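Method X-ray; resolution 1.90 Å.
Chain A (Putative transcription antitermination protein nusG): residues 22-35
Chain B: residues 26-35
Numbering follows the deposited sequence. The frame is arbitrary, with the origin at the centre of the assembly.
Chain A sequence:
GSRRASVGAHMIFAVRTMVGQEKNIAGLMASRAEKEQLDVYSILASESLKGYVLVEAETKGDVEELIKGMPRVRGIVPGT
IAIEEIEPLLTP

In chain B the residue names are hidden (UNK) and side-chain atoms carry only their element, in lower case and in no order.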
# COMPACT_ATOMS: atom_id res chain seq x y z
N GLU A 22 6.77 1.08 -8.82
CA GLU A 22 6.14 0.47 -7.66
C GLU A 22 4.83 1.16 -7.28
O GLU A 22 3.79 0.51 -7.16
CB GLU A 22 7.10 0.47 -6.48
CG GLU A 22 8.43 -0.24 -6.78
CD GLU A 22 9.48 0.66 -7.41
OE1 GLU A 22 9.17 1.83 -7.75
OE2 GLU A 22 10.63 0.21 -7.53
N LYS A 23 4.88 2.46 -7.08
CA LYS A 23 3.68 3.23 -6.72
C LYS A 23 2.63 3.17 -7.82
O LYS A 23 1.44 3.04 -7.53
CB LYS A 23 4.04 4.68 -6.41
CG LYS A 23 4.67 4.90 -5.04
CD LYS A 23 5.18 6.33 -4.94
CE LYS A 23 5.85 6.60 -3.63
NZ LYS A 23 6.29 8.03 -3.57
N ASN A 24 3.07 3.28 -9.08
CA ASN A 24 2.15 3.18 -10.20
C ASN A 24 1.38 1.88 -10.14
O ASN A 24 0.16 1.86 -10.27
CB ASN A 24 2.88 3.27 -11.56
CG ASN A 24 3.34 4.69 -11.89
OD1 ASN A 24 2.93 5.65 -11.26
ND2 ASN A 24 4.20 4.81 -12.90
N ILE A 25 2.10 0.78 -9.92
CA ILE A 25 1.45 -0.52 -9.89
C ILE A 25 0.53 -0.70 -8.65
O ILE A 25 -0.54 -1.28 -8.75
CB ILE A 25 2.47 -1.65 -10.01
CG1 ILE A 25 2.89 -1.78 -11.48
CG2 ILE A 25 1.88 -2.97 -9.54
CD1 ILE A 25 4.28 -2.28 -11.65
N ALA A 26 0.95 -0.17 -7.52
CA ALA A 26 0.11 -0.19 -6.31
C ALA A 26 -1.24 0.48 -6.62
O ALA A 26 -2.27 0.00 -6.17
CB ALA A 26 0.80 0.53 -5.19
N GLY A 27 -1.20 1.59 -7.35
CA GLY A 27 -2.40 2.31 -7.75
C GLY A 27 -3.34 1.52 -8.65
O GLY A 27 -4.55 1.47 -8.42
N LEU A 28 -2.79 0.91 -9.69
CA LEU A 28 -3.54 0.02 -10.57
C LEU A 28 -4.11 -1.16 -9.81
O LEU A 28 -5.23 -1.61 -10.06
CB LEU A 28 -2.64 -0.50 -11.70
CG LEU A 28 -2.09 0.59 -12.62
CD1 LEU A 28 -1.12 -0.03 -13.63
CD2 LEU A 28 -3.23 1.34 -13.32
N MET A 29 -3.33 -1.68 -8.88
CA MET A 29 -3.77 -2.82 -8.09
C MET A 29 -5.00 -2.44 -7.25
O MET A 29 -5.97 -3.18 -7.19
CB MET A 29 -2.66 -3.28 -7.15
CG MET A 29 -1.63 -4.18 -7.80
SD MET A 29 -0.26 -4.38 -6.69
CE MET A 29 0.49 -5.90 -7.28
N ALA A 30 -4.93 -1.30 -6.60
CA ALA A 30 -6.03 -0.91 -5.70
C ALA A 30 -7.33 -0.75 -6.50
O ALA A 30 -8.39 -1.20 -6.08
CB ALA A 30 -5.70 0.38 -4.96
N SER A 31 -7.23 -0.10 -7.65
CA SER A 31 -8.37 0.04 -8.54
C SER A 31 -8.93 -1.32 -8.96
O SER A 31 -10.13 -1.54 -8.90
CB SER A 31 -7.98 0.86 -9.78
OG SER A 31 -7.62 2.16 -9.38
N ARG A 32 -8.05 -2.24 -9.37
CA ARG A 32 -8.53 -3.54 -9.81
C ARG A 32 -9.14 -4.35 -8.66
O ARG A 32 -10.09 -5.10 -8.86
CB ARG A 32 -7.41 -4.34 -10.49
CG ARG A 32 -7.86 -5.68 -11.02
CD ARG A 32 -6.82 -6.26 -11.98
NE ARG A 32 -7.03 -7.68 -12.23
CZ ARG A 32 -7.90 -8.17 -13.11
NH1 ARG A 32 -8.67 -7.35 -13.82
NH2 ARG A 32 -8.02 -9.48 -13.27
N ALA A 33 -8.56 -4.22 -7.48
CA ALA A 33 -9.04 -4.96 -6.32
C ALA A 33 -10.49 -4.54 -6.01
O ALA A 33 -11.35 -5.39 -5.78
CB ALA A 33 -8.13 -4.71 -5.11
N GLU A 34 -10.75 -3.24 -6.03
CA GLU A 34 -12.09 -2.72 -5.76
C GLU A 34 -13.07 -3.11 -6.87
O GLU A 34 -14.15 -3.64 -6.60
CB GLU A 34 -12.06 -1.21 -5.56
CG GLU A 34 -11.33 -0.75 -4.29
CD GLU A 34 -11.60 0.70 -3.95
OE1 GLU A 34 -12.44 1.33 -4.62
OE2 GLU A 34 -10.97 1.21 -2.99
N LYS A 35 -12.68 -2.86 -8.11
CA LYS A 35 -13.53 -3.20 -9.25
C LYS A 35 -13.89 -4.68 -9.32
O LYS A 35 -15.04 -5.03 -9.56
CB LYS A 35 -12.91 -2.73 -10.57
CG LYS A 35 -13.13 -1.24 -10.88
CD LYS A 35 -12.33 -0.32 -9.94
CE LYS A 35 -12.62 1.16 -10.19
NZ LYS A 35 -12.05 1.70 -11.46
N UNK B 26 6.07 16.93 0.47
CA UNK B 26 7.31 16.25 0.80
C UNK B 26 7.07 14.97 1.60
O UNK B 26 7.23 14.93 2.81
c UNK B 26 8.25 17.22 1.55
o UNK B 26 10.01 15.68 1.02
n UNK B 26 10.57 17.56 2.12
c UNK B 26 9.69 16.75 1.54
N UNK B 27 6.67 13.91 0.89
CA UNK B 27 6.31 12.66 1.51
C UNK B 27 6.96 11.50 0.76
O UNK B 27 7.33 11.63 -0.41
c UNK B 27 3.73 9.14 -1.57
c UNK B 27 4.11 12.48 0.21
c UNK B 27 4.12 9.98 -0.54
c UNK B 27 3.85 11.35 -0.64
c UNK B 27 3.08 9.65 -2.71
c UNK B 27 3.20 11.83 -1.79
c UNK B 27 4.79 12.48 1.56
c UNK B 27 2.80 10.99 -2.83
n UNK B 27 3.07 13.18 -1.64
c UNK B 27 3.60 13.56 -0.44
N UNK B 28 7.07 10.38 1.44
CA UNK B 28 7.78 9.19 0.95
C UNK B 28 7.05 7.92 1.32
O UNK B 28 6.58 7.76 2.44
c UNK B 28 10.07 10.20 0.87
c UNK B 28 9.20 9.14 1.55
c UNK B 28 9.95 10.16 -0.64
c UNK B 28 9.82 7.77 1.37
N UNK B 29 6.98 6.99 0.37
CA UNK B 29 6.44 5.68 0.62
C UNK B 29 4.95 5.69 0.38
O UNK B 29 4.35 6.74 0.46
N UNK B 30 4.37 4.53 0.09
CA UNK B 30 2.94 4.45 -0.21
C UNK B 30 2.33 3.22 0.45
O UNK B 30 2.80 2.09 0.27
c UNK B 30 0.33 5.17 -1.67
c UNK B 30 2.70 4.42 -1.72
c UNK B 30 1.28 4.13 -2.22
c UNK B 30 1.26 4.14 -3.75
N UNK B 31 1.28 3.44 1.24
CA UNK B 31 0.51 2.35 1.84
C UNK B 31 -0.95 2.58 1.49
O UNK B 31 -1.54 3.58 1.93
c UNK B 31 0.08 1.31 5.62
c UNK B 31 0.69 2.30 3.36
c UNK B 31 -0.24 1.34 4.13
c UNK B 31 -0.21 -0.07 3.56
N UNK B 32 -1.52 1.69 0.70
CA UNK B 32 -2.91 1.84 0.30
C UNK B 32 -3.69 0.86 1.13
O UNK B 32 -3.50 -0.35 1.02
c UNK B 32 -3.13 1.48 -1.17
c UNK B 32 -4.61 1.58 -1.53
c UNK B 32 -2.46 2.06 -3.54
c UNK B 32 -2.31 2.41 -2.08
N UNK B 33 -4.57 1.40 1.98
CA UNK B 33 -5.42 0.55 2.79
C UNK B 33 -6.79 0.43 2.16
O UNK B 33 -7.56 1.39 2.10
c UNK B 33 -6.44 0.19 5.06
c UNK B 33 -5.54 1.11 4.22
c UNK B 33 -4.15 1.24 4.82
N UNK B 34 -7.11 -0.77 1.71
CA UNK B 34 -8.39 -1.01 1.06
C UNK B 34 -9.43 -1.42 2.10
O UNK B 34 -10.58 -0.99 2.06
c UNK B 34 -6.87 -2.71 -2.07
c UNK B 34 -8.25 -2.09 -0.02
c UNK B 34 -7.24 -1.63 -1.09
c UNK B 34 -9.58 -2.37 -0.66
N UNK B 35 -9.02 -2.27 3.04
CA UNK B 35 -9.91 -2.75 4.10
C UNK B 35 -9.23 -2.68 5.46
O UNK B 35 -8.55 -3.62 5.86
c UNK B 35 -11.44 -4.65 4.85
o UNK B 35 -11.52 -4.12 5.96
n UNK B 35 -12.24 -5.64 4.48
c UNK B 35 -10.40 -4.17 3.82

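Position 26 of chain B carries two side-chain carbons, the second bonded to one oxygen and one nitrogen, and lies out of reach of chain A. That is a carboxamide borne directly on CB, hence Asn26(B). Position 27 has one carbon leading into fused five- and six-membered rings of eight carbons and one nitrogen, an indole; a carbon of the six-membered ring lies 3.4 Å from NZ of Lys23(A). This is Trp27(B), and the ring carbon is CZ3. Its CA-to-CB bond points sideways, yet with chi1 at 60° (p) the ring comes near the helix. The approach is oblique to the ring.

At position 28 four carbons fork at the first, one arm two carbons long, and the CA-to-CB bond points away: Ile28(B). Position 29 has no side-chain atoms and is Gly29(B). Its phi/psi of 89/156 would jam a CB against the preceding carbonyl oxygen, so the backbone itself calls for glycine.

Position 30 shows four carbons forked at the second, with the CA-to-CB bond toward the helix, and one terminal carbon lies 3.7 Å from CG of Lys23(A). This is Leu30(B); the same CD2 sits 3.9 Å from CB of Ala26(A). Position 31 has the same four carbons forked at the second, but points away and touches nothing on the helix: Leu31(B).

Position 32 has four carbons forked at the first, with one two-carbon arm whose end lies 3.3 Å from O of Ala26(A). It is Ile32(B), and its shorter arm, CG2, packs 3.8 Å from CB of Ala30(A). Position 33, one carbon carrying two others and out of reach of the helix, is Val33(B). Position 34 again has four carbons forked at the first with one longer arm, whose tip is 3.9 Å from CB of Ala33(A); it is Ile34(B). Position 35 repeats the two carbons with terminal oxygen and nitrogen, not in contact: Asn35(B).

The contact is chiefly apolar, with no hydrogen bond between the stretches. Helix 22-35 and strand 30-33 run nearly parallel, with axes 9.6 Å apart at closest approach. Strand alternation sends Leu30(B) and Ile32(B) toward the helix, and Ile34(B), just beyond the strand, continues the row. They meet Ala26(A), Ala30(A) and Ala33(A), whose CA-to-CB bonds point toward chain B; methyl side chains let the larger ones pack close to the helix backbone, as CD1 of Ile34(B) does 4.1 Å from CA of Ala30(A). Lys23(A), extended from chi2 to chi4 (all t), flanks the row with its aliphatic stem against Leu30(B) and its amine beside Trp27(B).

Chain B (26-35) NWIGLLIVIN
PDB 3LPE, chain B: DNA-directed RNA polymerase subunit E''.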